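Local coordinates for protein flavin prenyltransferase UbiX (Methanocaldococcus jannaschii, PDB 6M8V) that probably makes the prenylated FMN cofactor of UbiD decarboxylases by joining a dimethylallyl group from dimethylallyl phosphate to the flavin N5 and C6 of FMN, at residues V79-C84 with R113-M118. Residues are numbered along the deposited sequence; the frame is centred on the assembly and turned at random.
Sequences VVVVPC and RKLIIM
Two parallel strands, 78-84 and 114-119, are neighbours inside the six-stranded parallel sheet of the Rossmann-like flavoprotein fold (order 3-2-1-4-5-6), with helices 86-94 and 100-110 in the crossover that joins them. Val79, Ile116 and Met118 bury the most surface here. Both backbone polar atoms of Val79 face the second strand: its N donates to Lys114 O at 2.9 Å, and its O accepts from Ile116 N at 2.8 Å. Ile116 O then takes Val81 N, and Val81 O takes Met118 N almost along the C=O axis, with a more bent N-H (137°).

Val79, Val81, Leu115 and Ile117 share one face, where helix 100-110 packs on Val81 and Leu115. Leu115 CD1 lies against Val79 CB at 3.8 Å, the two side chains alongside each other. On the opposite face Ile116 sets CG1 beside its own backbone N, and its CD1 approaches Val80 CG2; helix 156-171 packs over Ile116 and Met118.

Met118 sets CG beside its own backbone N and extends at chi2 (-164°), which lays SD alongside Val82, 3.7 Å from Val82 CG2; the bend at chi3 then turns only CE. Met122 of a second subunit also packs on Met118. A cis peptide before Pro83 turns the first strand's corner beside the flavin pocket: Pro83 O is hydrogen-bonded to Thr8 OG1, and the Cys84 side chain comes about 7 Å from bound FMN. Pairing resumes past this corner, where Cys84 N reaches Met118 O at 2.8 Å from above the carbonyl plane, 55° out of it.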
ATOM      1  N   VAL A  79     -11.469  15.762 -24.076  1.00 22.27           N
ATOM      2  CA  VAL A  79     -12.768  15.229 -23.692  1.00 19.50           C
ATOM      3  C   VAL A  79     -13.242  15.992 -22.468  1.00 18.05           C
ATOM      4  O   VAL A  79     -12.462  16.238 -21.542  1.00 22.16           O
ATOM      5  CB  VAL A  79     -12.701  13.719 -23.385  1.00 19.74           C
ATOM      6  CG1 VAL A  79     -14.086  13.177 -23.065  1.00 17.33           C
ATOM      7  CG2 VAL A  79     -12.093  12.982 -24.547  1.00 19.24           C
ATOM      8  N   VAL A  80     -14.514  16.375 -22.462  1.00 21.81           N
ATOM      9  CA  VAL A  80     -15.135  16.993 -21.299  1.00 17.29           C
ATOM     10  C   VAL A  80     -16.380  16.194 -20.957  1.00 21.33           C
ATOM     11  O   VAL A  80     -17.310  16.112 -21.767  1.00 19.53           O
ATOM     12  CB  VAL A  80     -15.493  18.471 -21.529  1.00 24.60           C
ATOM     13  CG1 VAL A  80     -15.923  19.111 -20.209  1.00 17.47           C
ATOM     14  CG2 VAL A  80     -14.311  19.218 -22.126  1.00 22.96           C
ATOM     15  N   VAL A  81     -16.397  15.604 -19.769  1.00 22.91           N
ATOM     16  CA  VAL A  81     -17.559  14.893 -19.259  1.00 16.68           C
ATOM     17  C   VAL A  81     -18.254  15.849 -18.298  1.00 20.03           C
ATOM     18  O   VAL A  81     -17.786  16.075 -17.178  1.00 16.17           O
ATOM     19  CB  VAL A  81     -17.167  13.575 -18.587  1.00 19.82           C
ATOM     20  CG1 VAL A  81     -18.407  12.741 -18.304  1.00 18.45           C
ATOM     21  CG2 VAL A  81     -16.194  12.810 -19.471  1.00 16.07           C
ATOM     22  N   VAL A  82     -19.368  16.425 -18.746  1.00 22.04           N
ATOM     23  CA  VAL A  82     -20.080  17.446 -17.981  1.00 18.44           C
ATOM     24  C   VAL A  82     -21.585  17.274 -18.154  1.00 24.58           C
ATOM     25  O   VAL A  82     -22.083  17.268 -19.289  1.00 22.07           O
ATOM     26  CB  VAL A  82     -19.644  18.862 -18.396  1.00 20.15           C
ATOM     27  CG1 VAL A  82     -19.696  19.023 -19.915  1.00 21.79           C
ATOM     28  CG2 VAL A  82     -20.526  19.892 -17.723  1.00 23.01           C
ATOM     29  N   PRO A  83     -22.342  17.065 -17.070  1.00 29.29           N
ATOM     30  CA  PRO A  83     -21.776  16.701 -15.770  1.00 25.68           C
ATOM     31  C   PRO A  83     -21.385  15.225 -15.778  1.00 26.78           C
ATOM     32  O   PRO A  83     -21.795  14.507 -16.690  1.00 16.72           O
ATOM     33  CB  PRO A  83     -22.927  16.972 -14.806  1.00 24.17           C
ATOM     34  CG  PRO A  83     -24.145  16.704 -15.630  1.00 23.51           C
ATOM     35  CD  PRO A  83     -23.808  17.196 -17.013  1.00 28.86           C
ATOM     36  N   CYS A  84     -20.612  14.774 -14.795  1.00 19.43           N
ATOM     37  CA  CYS A  84     -20.184  13.383 -14.719  1.00 15.43           C
ATOM     38  C   CYS A  84     -20.951  12.700 -13.598  1.00 15.48           C
ATOM     39  O   CYS A  84     -20.811  13.079 -12.430  1.00 16.48           O
ATOM     40  CB  CYS A  84     -18.676  13.279 -14.477  1.00 14.97           C
ATOM     41  SG  CYS A  84     -18.024  11.587 -14.569  1.00 14.97           S
ATOM     42  N   ARG A 113      -4.380  12.208 -24.253  1.00 24.68           N
ATOM     43  CA  ARG A 113      -5.126  13.406 -24.605  1.00 23.51           C
ATOM     44  C   ARG A 113      -5.834  13.947 -23.368  1.00 24.43           C
ATOM     45  O   ARG A 113      -6.108  13.218 -22.414  1.00 20.98           O
ATOM     46  CB  ARG A 113      -6.128  13.107 -25.725  1.00 26.27           C
ATOM     47  CG  ARG A 113      -5.455  12.582 -26.994  1.00 29.63           C
ATOM     48  CD  ARG A 113      -6.424  11.900 -27.944  1.00 30.66           C
ATOM     49  NE  ARG A 113      -5.725  11.210 -29.031  1.00 29.89           N
ATOM     50  CZ  ARG A 113      -6.320  10.437 -29.937  1.00 28.66           C
ATOM     51  NH1 ARG A 113      -7.632  10.248 -29.897  1.00 25.70           N
ATOM     52  NH2 ARG A 113      -5.604   9.847 -30.886  1.00 31.18           N
ATOM     53  N   LYS A 114      -6.121  15.244 -23.394  1.00 19.52           N
ATOM     54  CA  LYS A 114      -6.659  15.911 -22.216  1.00 21.70           C
ATOM     55  C   LYS A 114      -8.054  15.390 -21.876  1.00 27.51           C
ATOM     56  O   LYS A 114      -8.936  15.325 -22.737  1.00 23.55           O
ATOM     57  CB  LYS A 114      -6.696  17.419 -22.446  1.00 20.18           C
ATOM     58  CG  LYS A 114      -7.335  18.208 -21.322  1.00 27.28           C
ATOM     59  CD  LYS A 114      -7.167  19.702 -21.539  1.00 34.19           C
ATOM     60  CE  LYS A 114      -5.712  20.123 -21.402  1.00 36.99           C
ATOM     61  NZ  LYS A 114      -5.555  21.587 -21.647  1.00 37.39           N
ATOM     62  N   LEU A 115      -8.255  15.028 -20.610  1.00 22.77           N
ATOM     63  CA  LEU A 115      -9.528  14.507 -20.129  1.00 17.87           C
ATOM     64  C   LEU A 115      -9.979  15.338 -18.938  1.00 14.97           C
ATOM     65  O   LEU A 115      -9.282  15.401 -17.916  1.00 14.49           O
ATOM     66  CB  LEU A 115      -9.403  13.027 -19.743  1.00 18.63           C
ATOM     67  CG  LEU A 115     -10.592  12.345 -19.050  1.00 17.91           C
ATOM     68  CD1 LEU A 115     -11.844  12.418 -19.913  1.00 15.19           C
ATOM     69  CD2 LEU A 115     -10.255  10.886 -18.704  1.00 14.21           C
ATOM     70  N   ILE A 116     -11.143  15.969 -19.071  1.00 15.36           N
ATOM     71  CA  ILE A 116     -11.764  16.762 -18.016  1.00 15.26           C
ATOM     72  C   ILE A 116     -13.052  16.072 -17.600  1.00 15.25           C
ATOM     73  O   ILE A 116     -13.896  15.767 -18.448  1.00 15.68           O
ATOM     74  CB  ILE A 116     -12.066  18.194 -18.490  1.00 23.24           C
ATOM     75  CG1 ILE A 116     -10.795  18.890 -18.985  1.00 24.49           C
ATOM     76  CG2 ILE A 116     -12.764  18.983 -17.380  1.00 15.67           C
ATOM     77  CD1 ILE A 116     -11.059  20.239 -19.649  1.00 22.33           C
ATOM     78  N   ILE A 117     -13.214  15.842 -16.300  1.00 16.13           N
ATOM     79  CA  ILE A 117     -14.439  15.261 -15.763  1.00 20.68           C
ATOM     80  C   ILE A 117     -14.972  16.188 -14.685  1.00 14.70           C
ATOM     81  O   ILE A 117     -14.202  16.766 -13.912  1.00 14.40           O
ATOM     82  CB  ILE A 117     -14.217  13.839 -15.205  1.00 20.35           C
ATOM     83  CG1 ILE A 117     -13.195  13.854 -14.074  1.00 26.60           C
ATOM     84  CG2 ILE A 117     -13.746  12.904 -16.308  1.00 28.58           C
ATOM     85  CD1 ILE A 117     -13.175  12.575 -13.254  1.00 30.18           C
ATOM     86  N   MET A 118     -16.297  16.327 -14.630  1.00 15.17           N
ATOM     87  CA  MET A 118     -16.971  17.233 -13.698  1.00 16.45           C
ATOM     88  C   MET A 118     -17.990  16.452 -12.880  1.00 20.00           C
ATOM     89  O   MET A 118     -19.202  16.536 -13.127  1.00 15.82           O
ATOM     90  CB  MET A 118     -17.633  18.383 -14.459  1.00 17.38           C
ATOM     91  CG  MET A 118     -16.719  18.963 -15.523  1.00 23.52           C
ATOM     92  SD  MET A 118     -17.240  20.564 -16.144  1.00 24.03           S
ATOM     93  CE  MET A 118     -17.130  21.581 -14.672  1.00 21.26           C
TER